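Local structure of glycoside hydrolase family protein (Novosphingobium sp. PP1Y, 6Q2F) at residues 56-61 / 581-586; 604-609 / 674-679; 644-649 / 665-670. The protein probably hydrolyses alpha-L-rhamnosidic linkages, releasing L-rhamnose from glycosides as a glycoside hydrolase that also carries a bound sodium ion. All coordinates share one frame; numbering follows the deposited sequence.

Interaction 1. Residues 56-61 / 581-586; sequences RVWWHW and YGEALE. With NA (sodium ion), chain B.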
loop_
_atom_site.group_PDB
_atom_site.type_symbol
_atom_site.label_atom_id
_atom_site.label_comp_id
_atom_site.label_asym_id
_atom_site.label_seq_id
_atom_site.Cartn_x
_atom_site.Cartn_y
_atom_site.Cartn_z
ATOM N N ARG A 56 -16.633 4.492 -4.619
ATOM C CA ARG A 56 -17.064 3.131 -4.362
ATOM C C ARG A 56 -16.950 2.849 -2.869
ATOM O O ARG A 56 -16.360 3.624 -2.112
ATOM C CB ARG A 56 -16.204 2.151 -5.161
ATOM C CG ARG A 56 -16.573 1.966 -6.631
ATOM C CD ARG A 56 -16.485 3.221 -7.501
ATOM N NE ARG A 56 -16.724 2.832 -8.895
ATOM C CZ ARG A 56 -17.268 3.597 -9.833
ATOM N NH1 ARG A 56 -17.637 4.852 -9.545
ATOM N NH2 ARG A 56 -17.426 3.094 -11.060
ATOM N N VAL A 57 -17.521 1.722 -2.441
ATOM C CA VAL A 57 -17.303 1.230 -1.083
ATOM C C VAL A 57 -16.928 -0.247 -1.130
ATOM O O VAL A 57 -17.328 -0.991 -2.026
ATOM C CB VAL A 57 -18.538 1.430 -0.170
ATOM C CG1 VAL A 57 -18.946 2.908 -0.149
ATOM C CG2 VAL A 57 -19.672 0.536 -0.617
ATOM N N TRP A 58 -16.142 -0.667 -0.156
ATOM C CA TRP A 58 -16.013 -2.077 0.123
ATOM C C TRP A 58 -17.248 -2.529 0.899
ATOM O O TRP A 58 -17.826 -1.776 1.694
ATOM C CB TRP A 58 -14.727 -2.359 0.907
ATOM C CG TRP A 58 -13.528 -2.436 -0.003
ATOM C CD1 TRP A 58 -13.500 -2.145 -1.336
ATOM C CD2 TRP A 58 -12.207 -2.874 0.339
ATOM N NE1 TRP A 58 -12.241 -2.357 -1.840
ATOM C CE2 TRP A 58 -11.433 -2.811 -0.836
ATOM C CE3 TRP A 58 -11.611 -3.335 1.517
ATOM C CZ2 TRP A 58 -10.084 -3.159 -0.862
ATOM C CZ3 TRP A 58 -10.269 -3.686 1.491
ATOM C CH2 TRP A 58 -9.524 -3.606 0.309
ATOM N N TRP A 59 -17.668 -3.768 0.647
ATOM C CA TRP A 59 -18.983 -4.251 1.094
ATOM C C TRP A 59 -18.823 -5.687 1.596
ATOM O O TRP A 59 -19.103 -6.656 0.888
ATOM C CB TRP A 59 -19.982 -4.139 -0.050
ATOM C CG TRP A 59 -21.401 -4.477 0.254
ATOM C CD1 TRP A 59 -22.200 -3.950 1.250
ATOM C CD2 TRP A 59 -22.239 -5.326 -0.526
ATOM N NE1 TRP A 59 -23.474 -4.471 1.146
ATOM C CE2 TRP A 59 -23.520 -5.317 0.066
ATOM C CE3 TRP A 59 -22.025 -6.116 -1.656
ATOM C CZ2 TRP A 59 -24.575 -6.063 -0.439
ATOM C CZ3 TRP A 59 -23.069 -6.873 -2.147
ATOM C CH2 TRP A 59 -24.333 -6.833 -1.545
ATOM N N HIS A 60 -18.359 -5.817 2.832
ATOM C CA HIS A 60 -18.031 -7.120 3.390
ATOM C C HIS A 60 -19.287 -7.852 3.840
ATOM O O HIS A 60 -20.125 -7.288 4.541
ATOM C CB HIS A 60 -17.078 -6.973 4.574
ATOM C CG HIS A 60 -15.701 -6.524 4.195
ATOM N ND1 HIS A 60 -15.371 -5.196 4.023
ATOM C CD2 HIS A 60 -14.563 -7.228 3.983
ATOM C CE1 HIS A 60 -14.091 -5.105 3.704
ATOM N NE2 HIS A 60 -13.579 -6.322 3.673
ATOM N N TRP A 61 -19.411 -9.110 3.438
ATOM C CA TRP A 61 -20.418 -10.018 3.972
ATOM C C TRP A 61 -19.802 -10.739 5.167
ATOM O O TRP A 61 -18.900 -11.558 4.999
ATOM C CB TRP A 61 -20.863 -11.017 2.904
ATOM C CG TRP A 61 -21.745 -10.446 1.837
ATOM C CD1 TRP A 61 -22.093 -9.149 1.668
ATOM C CD2 TRP A 61 -22.385 -11.181 0.787
ATOM N NE1 TRP A 61 -22.915 -9.015 0.573
ATOM C CE2 TRP A 61 -23.110 -10.258 0.019
ATOM C CE3 TRP A 61 -22.397 -12.536 0.413
ATOM C CZ2 TRP A 61 -23.874 -10.644 -1.088
ATOM C CZ3 TRP A 61 -23.157 -12.912 -0.664
ATOM C CH2 TRP A 61 -23.884 -11.966 -1.411
ATOM N N TYR A 581 -9.206 -3.609 -10.542
ATOM C CA TYR A 581 -8.646 -2.758 -9.498
ATOM C C TYR A 581 -7.435 -3.469 -8.904
ATOM O O TYR A 581 -7.548 -4.612 -8.448
ATOM C CB TYR A 581 -9.666 -2.501 -8.396
ATOM C CG TYR A 581 -10.787 -1.577 -8.755
ATOM C CD1 TYR A 581 -11.890 -2.031 -9.449
ATOM C CD2 TYR A 581 -10.759 -0.242 -8.351
ATOM C CE1 TYR A 581 -12.915 -1.173 -9.771
ATOM C CE2 TYR A 581 -11.777 0.607 -8.634
ATOM C CZ TYR A 581 -12.855 0.153 -9.343
ATOM O OH TYR A 581 -13.859 1.030 -9.640
ATOM N N GLY A 582 -6.287 -2.801 -8.882
ATOM C CA GLY A 582 -5.075 -3.522 -8.524
ATOM C C GLY A 582 -4.244 -2.822 -7.465
ATOM O O GLY A 582 -3.622 -1.788 -7.727
ATOM N N GLU A 583 -4.225 -3.397 -6.267
ATOM C CA GLU A 583 -3.315 -2.945 -5.233
ATOM C C GLU A 583 -1.998 -3.679 -5.409
ATOM O O GLU A 583 -1.870 -4.578 -6.237
ATOM C CB GLU A 583 -3.897 -3.193 -3.837
ATOM C CG GLU A 583 -5.126 -2.409 -3.523
ATOM C CD GLU A 583 -5.521 -2.489 -2.035
ATOM O OE1 GLU A 583 -4.890 -3.253 -1.271
ATOM O OE2 GLU A 583 -6.463 -1.778 -1.648
ATOM N N ALA A 584 -1.013 -3.309 -4.606
ATOM C CA ALA A 584 0.286 -3.954 -4.684
ATOM C C ALA A 584 0.798 -4.350 -3.308
ATOM O O ALA A 584 0.171 -5.156 -2.620
ATOM C CB ALA A 584 1.283 -3.043 -5.414
ATOM N N LEU A 585 1.970 -3.858 -2.924
ATOM C CA LEU A 585 2.582 -4.127 -1.618
ATOM C C LEU A 585 1.930 -3.446 -0.434
ATOM O O LEU A 585 1.693 -4.060 0.554
ATOM C CB LEU A 585 4.091 -3.890 -1.632
ATOM C CG LEU A 585 4.875 -4.529 -2.761
ATOM C CD1 LEU A 585 6.316 -4.105 -2.760
ATOM C CD2 LEU A 585 4.761 -6.015 -2.729
ATOM N N GLU A 586 1.644 -2.166 -0.601
ATOM C CA GLU A 586 0.954 -1.329 0.388
ATOM C C GLU A 586 1.809 -1.013 1.607
ATOM O O GLU A 586 1.996 0.165 1.939
ATOM C CB GLU A 586 -0.373 -1.961 0.855
ATOM C CG GLU A 586 -1.136 -1.054 1.849
ATOM C CD GLU A 586 -2.458 -1.637 2.318
ATOM O OE1 GLU A 586 -2.633 -1.721 3.545
ATOM O OE2 GLU A 586 -3.307 -1.996 1.480
HETATM NA NA NA B . -5.056 -3.584 1.141
#
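Across the interior of a parallel (beta/alpha)8 barrel, Arg56 and Trp58 of strand 56-62 meet Tyr581 of strand 579-582 and Glu583, two residues on. The backbones stay far apart, 11.5 Å between the CA atoms of Arg56 and Tyr581, so long side chains have to bridge the barrel. Arg56 and Tyr581 cross at about a right angle, and NE of Arg56 comes within 3.5 Å of OH of Tyr581. Both are held by Glu127, whose OE2 forms a salt bridge with Arg56 NE and a hydrogen bond with Tyr581 OH, while Arg56 NH1 bonds the backbone oxygen of Arg54. Further along, the benzo side of Trp58 meets Glu583 from the opposite direction, CZ2 lying 4.0 Å from OE2, with ring and carboxylate planes 25° apart. The indole NE1 is engaged by Gln87, which helps fix how the ring is turned. Glu583 has its CG anti to the carbonyl carbon (chi1 -65°) and an extended chain beyond, which carries OE1 to 2.4 Å from the sodium ion. Glu586 OE2 binds the same ion at 2.4 Å, and Asp503, Ser504 and Glu644 complete the site. Each of these two glutamates thus gives the metal one oxygen, while OE2 of Glu583 has the rim of the Trp58 indole and the Glu644 carboxylate beside it, so the metal bond and these neighbours together probably limit how far the group can turn.

Interaction 2. Residues 604-609 / 674-679; sequences IPMAAL and RPVIHT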
loop_
_atom_site.group_PDB
_atom_site.type_symbol
_atom_site.label_atom_id
_atom_site.label_comp_id
_atom_site.label_asym_id
_atom_site.label_seq_id
_atom_site.Cartn_x
_atom_site.Cartn_y
_atom_site.Cartn_z
ATOM N N ILE A 604 -7.299 -0.009 -12.963
ATOM C CA ILE A 604 -7.348 1.017 -11.933
ATOM C C ILE A 604 -6.292 0.709 -10.878
ATOM O O ILE A 604 -6.519 -0.118 -9.979
ATOM C CB ILE A 604 -8.757 1.126 -11.342
ATOM C CG1 ILE A 604 -9.756 1.386 -12.470
ATOM C CG2 ILE A 604 -8.817 2.262 -10.364
ATOM C CD1 ILE A 604 -11.171 1.120 -12.116
ATOM N N PRO A 605 -5.115 1.321 -10.975
ATOM C CA PRO A 605 -4.121 1.182 -9.909
ATOM C C PRO A 605 -4.704 1.672 -8.598
ATOM O O PRO A 605 -5.445 2.652 -8.561
ATOM C CB PRO A 605 -2.963 2.067 -10.386
ATOM C CG PRO A 605 -3.143 2.129 -11.884
ATOM C CD PRO A 605 -4.632 2.175 -12.068
HETATM N N MSE A 606 -4.398 0.959 -7.531
HETATM C CA MSE A 606 -5.059 1.158 -6.275
HETATM C C MSE A 606 -4.074 1.107 -5.115
HETATM O O MSE A 606 -3.112 0.337 -5.116
HETATM C CB MSE A 606 -6.162 0.087 -6.076
HETATM C CG MSE A 606 -7.053 0.384 -4.892
HETATM SE SE MSE A 606 -8.581 -0.791 -4.979
HETATM C CE MSE A 606 -9.510 -0.262 -3.331
ATOM N N ALA A 607 -4.327 1.961 -4.131
ATOM C CA ALA A 607 -3.506 2.051 -2.933
ATOM C C ALA A 607 -4.454 2.084 -1.735
ATOM O O ALA A 607 -5.625 1.707 -1.833
ATOM C CB ALA A 607 -2.592 3.277 -3.032
ATOM N N ALA A 608 -3.946 2.527 -0.585
ATOM C CA ALA A 608 -4.720 2.559 0.651
ATOM C C ALA A 608 -4.305 3.774 1.479
ATOM O O ALA A 608 -3.190 4.291 1.347
ATOM C CB ALA A 608 -4.530 1.270 1.490
ATOM N N LEU A 609 -5.217 4.230 2.339
ATOM C CA LEU A 609 -4.877 5.223 3.360
ATOM C C LEU A 609 -5.705 4.973 4.606
ATOM O O LEU A 609 -6.931 4.898 4.525
ATOM C CB LEU A 609 -5.096 6.672 2.895
ATOM C CG LEU A 609 -4.816 7.589 4.109
ATOM C CD1 LEU A 609 -3.294 7.727 4.406
ATOM C CD2 LEU A 609 -5.483 8.969 4.020
ATOM N N ARG A 674 -10.420 8.103 -7.185
ATOM C CA ARG A 674 -11.566 7.207 -7.005
ATOM C C ARG A 674 -11.450 6.570 -5.634
ATOM O O ARG A 674 -10.894 5.471 -5.487
ATOM C CB ARG A 674 -11.638 6.128 -8.089
ATOM C CG ARG A 674 -12.720 5.087 -7.803
ATOM C CD ARG A 674 -13.076 4.273 -9.010
ATOM N NE ARG A 674 -13.741 5.072 -10.037
ATOM C CZ ARG A 674 -14.114 4.599 -11.221
ATOM N NH1 ARG A 674 -13.888 3.325 -11.533
ATOM N NH2 ARG A 674 -14.705 5.396 -12.092
ATOM N N PRO A 675 -11.912 7.251 -4.591
ATOM C CA PRO A 675 -11.877 6.634 -3.266
ATOM C C PRO A 675 -12.764 5.396 -3.244
ATOM O O PRO A 675 -13.831 5.354 -3.866
ATOM C CB PRO A 675 -12.399 7.744 -2.346
ATOM C CG PRO A 675 -12.036 9.050 -3.106
ATOM C CD PRO A 675 -12.334 8.664 -4.536
ATOM N N VAL A 676 -12.287 4.361 -2.567
ATOM C CA VAL A 676 -13.070 3.166 -2.300
ATOM C C VAL A 676 -13.123 3.063 -0.780
ATOM O O VAL A 676 -12.129 2.698 -0.137
ATOM C CB VAL A 676 -12.474 1.909 -2.953
ATOM C CG1 VAL A 676 -13.435 0.711 -2.770
ATOM C CG2 VAL A 676 -12.210 2.170 -4.454
ATOM N N ILE A 677 -14.226 3.473 -0.205
ATOM C CA ILE A 677 -14.317 3.535 1.224
ATOM C C ILE A 677 -14.333 2.229 1.948
ATOM O O ILE A 677 -15.124 1.405 1.687
ATOM C CB ILE A 677 -15.498 4.400 1.670
ATOM C CG1 ILE A 677 -15.388 5.774 1.060
ATOM C CG2 ILE A 677 -15.557 4.495 3.172
ATOM C CD1 ILE A 677 -16.695 6.454 0.828
ATOM N N HIS A 678 -13.424 2.100 2.873
ATOM C CA HIS A 678 -13.323 0.966 3.727
ATOM C C HIS A 678 -14.017 1.323 5.026
ATOM O O HIS A 678 -13.456 2.079 5.755
ATOM C CB HIS A 678 -11.867 0.741 4.027
ATOM C CG HIS A 678 -11.593 -0.467 4.844
ATOM N ND1 HIS A 678 -11.892 -0.544 6.176
ATOM C CD2 HIS A 678 -11.042 -1.648 4.516
ATOM C CE1 HIS A 678 -11.560 -1.727 6.628
ATOM N NE2 HIS A 678 -11.037 -2.414 5.642
ATOM N N THR A 679 -15.188 0.790 5.353
ATOM C CA THR A 679 -16.017 -0.088 4.567
ATOM C C THR A 679 -17.489 0.145 4.844
ATOM O O THR A 679 -17.870 0.883 5.688
ATOM C CB THR A 679 -15.938 -1.578 4.932
ATOM O OG1 THR A 679 -15.367 -1.782 6.203
ATOM C CG2 THR A 679 -15.343 -2.335 3.938
#
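Met606 and Val676 make the apolar part of this contact, between strands 604-610 and 674-677 of the barrel. Met606 is present as selenomethionine, and its terminal methyl does the touching: CE lies 3.7 Å from CB of Val676 and 3.8 Å from CG2 of the same valine, so it sits against the branch point and not on one methyl alone. The side chains cross at about a right angle. With CG anti to the backbone N (chi1 -170°) and every later torsion near 180°, the Met606 chain is stretched nearly straight, which carries CE across to the neighbour-but-one strand. Trp58 also packs against both Met606 and Val676, which places the pair in the barrel interior, and the Met606 side chain is about 7 Å from the sodium ion.

The second kind of contact is between a methyl and a charged group. Ile604 CD1 comes within 3.5 Å of NH1 of Arg674, the two side chains crossing nearly at right angles. The arginine is bent at chi3 (-67°), which turns its guanidinium out of the line of the chain. Its polar end is served by other residues: NH1 donates to the hydroxyl of Tyr581, and NH2 to the backbone oxygen of Ser52.

No hydrogen bond joins the two segments directly, because strand 642-649 runs between them in the sheet and pairs with each. The direct contact is thus van der Waals in kind, with no polar bond of its own. The bonds of Arg674 to Tyr581 and Ser52 probably keep its guanidinium in place, so that Ile604 packs against a surface with little freedom to move.

Interaction 3. Residues 644-649 / 665-670; sequences ESMTAS and DLEFVT. With NA (sodium ion), chain B.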
loop_
_atom_site.group_PDB
_atom_site.type_symbol
_atom_site.label_atom_id
_atom_site.label_comp_id
_atom_site.label_asym_id
_atom_site.label_seq_id
_atom_site.Cartn_x
_atom_site.Cartn_y
_atom_site.Cartn_z
ATOM N N GLU A 644 -8.183 2.255 -1.210
ATOM C CA GLU A 644 -8.835 1.728 -0.023
ATOM C C GLU A 644 -8.774 2.797 1.068
ATOM O O GLU A 644 -7.723 3.023 1.670
ATOM C CB GLU A 644 -8.145 0.413 0.361
ATOM C CG GLU A 644 -8.544 -0.212 1.648
ATOM C CD GLU A 644 -7.623 -1.381 1.962
ATOM O OE1 GLU A 644 -6.983 -1.878 1.009
ATOM O OE2 GLU A 644 -7.504 -1.747 3.143
ATOM N N SER A 645 -9.893 3.472 1.317
ATOM C CA SER A 645 -9.889 4.793 1.949
ATOM C C SER A 645 -10.431 4.734 3.371
ATOM O O SER A 645 -11.570 4.318 3.591
ATOM C CB SER A 645 -10.700 5.807 1.129
ATOM O OG SER A 645 -10.208 5.950 -0.180
HETATM N N MSE A 646 -9.615 5.191 4.318
HETATM C CA MSE A 646 -10.061 5.597 5.648
HETATM C C MSE A 646 -10.315 4.440 6.558
HETATM O O MSE A 646 -11.187 4.492 7.448
HETATM C CB MSE A 646 -11.310 6.479 5.562
HETATM C CG MSE A 646 -10.982 7.788 4.916
HETATM SE SE MSE A 646 -12.448 9.053 4.818
HETATM C CE MSE A 646 -13.276 8.225 3.469
ATOM N N THR A 647 -9.530 3.394 6.354
ATOM C CA THR A 647 -9.510 2.311 7.317
ATOM C C THR A 647 -9.175 2.876 8.687
ATOM O O THR A 647 -8.313 3.753 8.819
ATOM C CB THR A 647 -8.491 1.250 6.916
ATOM O OG1 THR A 647 -8.797 0.782 5.602
ATOM C CG2 THR A 647 -8.553 0.098 7.910
ATOM N N ALA A 648 -9.886 2.395 9.701
ATOM C CA ALA A 648 -9.719 2.861 11.064
ATOM C C ALA A 648 -9.666 1.665 11.996
ATOM O O ALA A 648 -10.347 0.661 11.783
ATOM C CB ALA A 648 -10.860 3.793 11.478
ATOM N N SER A 649 -8.859 1.791 13.035
ATOM C CA SER A 649 -8.652 0.721 13.996
ATOM C C SER A 649 -9.054 1.186 15.390
ATOM O O SER A 649 -8.594 2.230 15.852
ATOM C CB SER A 649 -7.187 0.268 13.963
ATOM O OG SER A 649 -6.941 -0.664 14.981
ATOM N N ASP A 665 -8.949 14.455 1.655
ATOM C CA ASP A 665 -8.182 15.523 1.023
ATOM C C ASP A 665 -6.726 15.109 0.855
ATOM O O ASP A 665 -6.096 15.421 -0.160
ATOM C CB ASP A 665 -8.312 16.822 1.837
ATOM C CG ASP A 665 -9.737 17.404 1.808
ATOM O OD1 ASP A 665 -10.584 16.938 1.013
ATOM O OD2 ASP A 665 -10.024 18.342 2.581
ATOM N N LEU A 666 -6.181 14.367 1.816
ATOM C CA LEU A 666 -4.818 13.876 1.668
ATOM C C LEU A 666 -4.724 12.859 0.530
ATOM O O LEU A 666 -3.772 12.886 -0.254
ATOM C CB LEU A 666 -4.339 13.283 2.997
ATOM C CG LEU A 666 -2.966 12.603 2.898
ATOM C CD1 LEU A 666 -1.861 13.643 2.532
ATOM C CD2 LEU A 666 -2.615 11.874 4.199
ATOM N N GLU A 667 -5.716 11.972 0.404
ATOM C CA GLU A 667 -5.741 11.058 -0.733
ATOM C C GLU A 667 -5.837 11.826 -2.044
ATOM O O GLU A 667 -5.144 11.510 -3.025
ATOM C CB GLU A 667 -6.921 10.107 -0.611
ATOM C CG GLU A 667 -6.833 9.168 0.569
ATOM C CD GLU A 667 -8.051 8.289 0.655
ATOM O OE1 GLU A 667 -8.599 7.927 -0.405
ATOM O OE2 GLU A 667 -8.459 7.978 1.785
ATOM N N PHE A 668 -6.716 12.830 -2.082
ATOM C CA PHE A 668 -6.893 13.619 -3.294
ATOM C C PHE A 668 -5.585 14.297 -3.710
ATOM O O PHE A 668 -5.172 14.198 -4.868
ATOM C CB PHE A 668 -7.999 14.644 -3.071
ATOM C CG PHE A 668 -9.394 14.058 -3.130
ATOM C CD1 PHE A 668 -9.698 13.049 -4.031
ATOM C CD2 PHE A 668 -10.398 14.532 -2.304
ATOM C CE1 PHE A 668 -10.966 12.525 -4.112
ATOM C CE2 PHE A 668 -11.677 13.994 -2.357
ATOM C CZ PHE A 668 -11.962 12.993 -3.271
ATOM N N VAL A 669 -4.908 14.973 -2.773
ATOM C CA VAL A 669 -3.728 15.752 -3.145
ATOM C C VAL A 669 -2.528 14.847 -3.439
ATOM O O VAL A 669 -1.563 15.290 -4.068
ATOM C CB VAL A 669 -3.410 16.787 -2.049
ATOM C CG1 VAL A 669 -2.622 16.153 -0.890
ATOM C CG2 VAL A 669 -2.671 17.990 -2.650
ATOM N N THR A 670 -2.589 13.556 -3.065
ATOM C CA THR A 670 -1.535 12.621 -3.433
ATOM C C THR A 670 -1.761 11.988 -4.799
ATOM O O THR A 670 -0.831 11.384 -5.346
ATOM C CB THR A 670 -1.408 11.538 -2.366
ATOM O OG1 THR A 670 -1.342 12.166 -1.082
ATOM C CG2 THR A 670 -0.106 10.698 -2.570
HETATM NA NA NA B . -5.056 -3.584 1.141
#
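The carboxylate of Glu667 is the flat group here, and it turns both oxygens toward Ser645: the serine CB lies 3.2 Å from OE2 and 3.4 Å from OE1. Ser645 OG approaches OE1 more closely still, at 2.6 Å, and the backbone oxygen of Ala643 is also within hydrogen-bonding reach of that hydroxyl. Glu667 extends beyond CG (chi2 178°), which brings its end from the helix up to the strand, while the small serine leaves room for it. Met646 CG flanks the carboxylate at 4.0 Å from OE2. The pairing belongs to a beta-alpha-beta crossover of the barrel, in which strand 642-649 is followed by helix 657-670 and then by strand 674-677. With Glu667 replaced by an alanine, the Ser645 hydroxyl is likely to lose its partner on the helix and fall back on the Ala643 oxygen, and a gap would probably open between helix and strand. Ser645 directs its CB toward the helix, whereas the neighbouring Glu644 directs its own away from it, into the barrel, and binds the sodium ion through OE1 at 2.6 Å. Near the end of the helical segment, Thr670 OG1 donates to the backbone oxygen of Leu666 at 2.7 Å.

How the interactions relate
All three contacts belong to one (beta/alpha)8 barrel and its curled sheet. Interactions 1 and 2 have centres about 6 Å apart and interlock, since strand 56-62 neighbours 674-677 and strand 579-582 neighbours 604-610. Interaction 3 is centred about 8 Å from interaction 2 and about 13 Å from interaction 1. Along the chain, interaction 1 closes before the others open, and interaction 3 is nested within the loop that interaction 2 closes. Pairing of strand 56-62 with 674-677 closes the barrel. Interactions 1 and 2 lie in its interior, whereas interaction 3 ties a strand to an outer helix. Interactions 1 and 3 share the sodium ion, which draws together Glu583, Glu586 and Glu644.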